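Local coordinates for protein rifamycin polyketide synthase (Amycolatopsis mediterranei, PDB 4LN9) that probably dehydrates the polyketide intermediate held by the terminal module of the rifamycin synthase, through its double-hotdog dehydratase domain, at residues A[270-275]-A[302-307]. Numbering follows the deposited sequence.
Sequences LRLHAA and GLVVTL
His273 lies with one ring face under Leu303, whose CD1 sits 4.0 Å from the ring centroid and 8° off the normal, a CH-pi contact. With CG beside the backbone N (chi1 -60°), the ring reaches along the neighbouring strand, and its NE2 meets OG1 of Thr306 at 2.8 Å in a nearly straight hydrogen bond. A histidine suits this place because its flat face takes the leucine methyl while its edge takes the hydroxyl. Thr306 OG1 also hydrogen-bonds a water that accepts from Arg271 NH1, and the arginine's NE makes a salt bridge to Glu156. Within the double-hotdog fold, strands 263-272 and 303-313 run antiparallel here, and His273 directly follows the first. Arg271 and Thr306 are a hydrogen-bonded pair, with Arg271 N 2.9 Å from Thr306 O and Thr306 N 3.0 Å from Arg271 O. Val304 and Val305 form a classic beta bulge opposite Ala296; on the other side, Val304 O receives His273 N at 2.7 Å, the donor standing 39° out of the carbonyl plane. The sheet face of Leu270, Val305 and Leu307 is apolar: Leu270 CD1 rests 3.9 Å from Val305 CG2, while the branched Leu270 side chain also packs on Val84 and Val88 of helix 80-93.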
loop_
_atom_site.group_PDB
_atom_site.type_symbol
_atom_site.label_atom_id
_atom_site.label_comp_id
_atom_site.label_asym_id
_atom_site.label_seq_id
_atom_site.Cartn_x
_atom_site.Cartn_y
_atom_site.Cartn_z
ATOM N N LEU A 270 22.552 -11.781 5.810
ATOM C CA LEU A 270 21.633 -12.891 6.010
ATOM C C LEU A 270 21.015 -13.407 4.713
ATOM O O LEU A 270 20.453 -12.641 3.925
ATOM C CB LEU A 270 20.546 -12.556 7.029
ATOM C CG LEU A 270 19.707 -13.814 7.267
ATOM C CD1 LEU A 270 19.788 -14.328 8.700
ATOM C CD2 LEU A 270 18.262 -13.662 6.803
ATOM N N ARG A 271 21.157 -14.709 4.488
ATOM C CA ARG A 271 20.599 -15.362 3.310
ATOM C C ARG A 271 19.733 -16.541 3.722
ATOM O O ARG A 271 20.185 -17.427 4.447
ATOM C CB ARG A 271 21.717 -15.873 2.409
ATOM C CG ARG A 271 22.360 -14.804 1.550
ATOM C CD ARG A 271 23.538 -15.384 0.790
ATOM N NE ARG A 271 24.320 -14.339 0.141
ATOM C CZ ARG A 271 25.216 -13.582 0.765
ATOM N NH1 ARG A 271 25.489 -13.790 2.046
ATOM N NH2 ARG A 271 25.857 -12.630 0.101
ATOM N N LEU A 272 18.556 -16.636 3.117
ATOM C CA LEU A 272 17.721 -17.812 3.271
ATOM C C LEU A 272 17.794 -18.668 2.015
ATOM O O LEU A 272 17.621 -18.165 0.905
ATOM C CB LEU A 272 16.275 -17.402 3.537
ATOM C CG LEU A 272 15.293 -18.569 3.602
ATOM C CD1 LEU A 272 15.382 -19.256 4.955
ATOM C CD2 LEU A 272 13.875 -18.094 3.322
ATOM N N HIS A 273 18.202 -19.923 2.178
ATOM C CA HIS A 273 18.582 -20.736 1.030
ATOM C C HIS A 273 17.507 -21.714 0.675
ATOM O O HIS A 273 17.339 -22.065 -0.492
ATOM C CB HIS A 273 19.891 -21.467 1.294
ATOM C CG HIS A 273 21.054 -20.550 1.569
ATOM N ND1 HIS A 273 21.707 -19.896 0.591
ATOM C CD2 HIS A 273 21.607 -20.115 2.769
ATOM C CE1 HIS A 273 22.656 -19.113 1.135
ATOM N NE2 HIS A 273 22.621 -19.283 2.466
ATOM N N ALA A 274 16.802 -22.208 1.688
ATOM C CA ALA A 274 15.731 -23.174 1.475
ATOM C C ALA A 274 14.567 -22.853 2.405
ATOM O O ALA A 274 14.769 -22.635 3.599
ATOM C CB ALA A 274 16.239 -24.588 1.727
ATOM N N ALA A 275 13.360 -22.774 1.851
ATOM C CA ALA A 275 12.222 -22.212 2.580
ATOM C C ALA A 275 11.449 -23.261 3.380
ATOM O O ALA A 275 11.302 -24.404 2.947
ATOM C CB ALA A 275 11.292 -21.472 1.630
ATOM N N GLY A 302 20.960 -30.094 3.286
ATOM C CA GLY A 302 20.899 -28.910 2.428
ATOM C C GLY A 302 20.949 -27.622 3.229
ATOM O O GLY A 302 20.333 -27.524 4.289
ATOM N N LEU A 303 21.598 -26.598 2.684
ATOM C CA LEU A 303 21.637 -25.291 3.345
ATOM C C LEU A 303 20.235 -24.719 3.563
ATOM O O LEU A 303 19.436 -24.656 2.627
ATOM C CB LEU A 303 22.454 -24.303 2.514
ATOM C CG LEU A 303 23.894 -24.001 2.927
ATOM C CD1 LEU A 303 24.448 -22.903 2.021
ATOM C CD2 LEU A 303 23.979 -23.586 4.389
ATOM N N VAL A 304 20.039 -24.084 4.719
ATOM C CA VAL A 304 18.797 -23.368 5.001
ATOM C C VAL A 304 19.003 -21.871 5.252
ATOM O O VAL A 304 18.332 -21.039 4.642
ATOM C CB VAL A 304 18.021 -24.000 6.176
ATOM C CG1 VAL A 304 16.761 -23.201 6.476
ATOM C CG2 VAL A 304 17.678 -25.451 5.864
ATOM N N VAL A 305 19.937 -21.525 6.134
ATOM C CA VAL A 305 20.247 -20.119 6.393
ATOM C C VAL A 305 21.729 -19.896 6.689
ATOM O O VAL A 305 22.388 -20.753 7.277
ATOM C CB VAL A 305 19.372 -19.532 7.523
ATOM C CG1 VAL A 305 19.360 -20.456 8.732
ATOM C CG2 VAL A 305 19.847 -18.137 7.907
ATOM N N THR A 306 22.287 -18.823 6.136
ATOM C CA THR A 306 23.606 -18.367 6.552
ATOM C C THR A 306 23.550 -16.926 7.024
ATOM O O THR A 306 22.785 -16.118 6.499
ATOM C CB THR A 306 24.647 -18.492 5.423
ATOM O OG1 THR A 306 24.179 -17.802 4.259
ATOM C CG2 THR A 306 24.891 -19.954 5.078
ATOM N N LEU A 307 24.341 -16.622 8.045
ATOM C CA LEU A 307 24.380 -15.285 8.614
ATOM C C LEU A 307 25.834 -14.876 8.832
ATOM O O LEU A 307 26.567 -15.547 9.559
ATOM C CB LEU A 307 23.624 -15.267 9.943
ATOM C CG LEU A 307 23.735 -13.994 10.782
ATOM C CD1 LEU A 307 23.327 -12.784 9.956
ATOM C CD2 LEU A 307 22.876 -14.109 12.033
HETATM O O HOH W 1 25.083 -15.161 4.444
#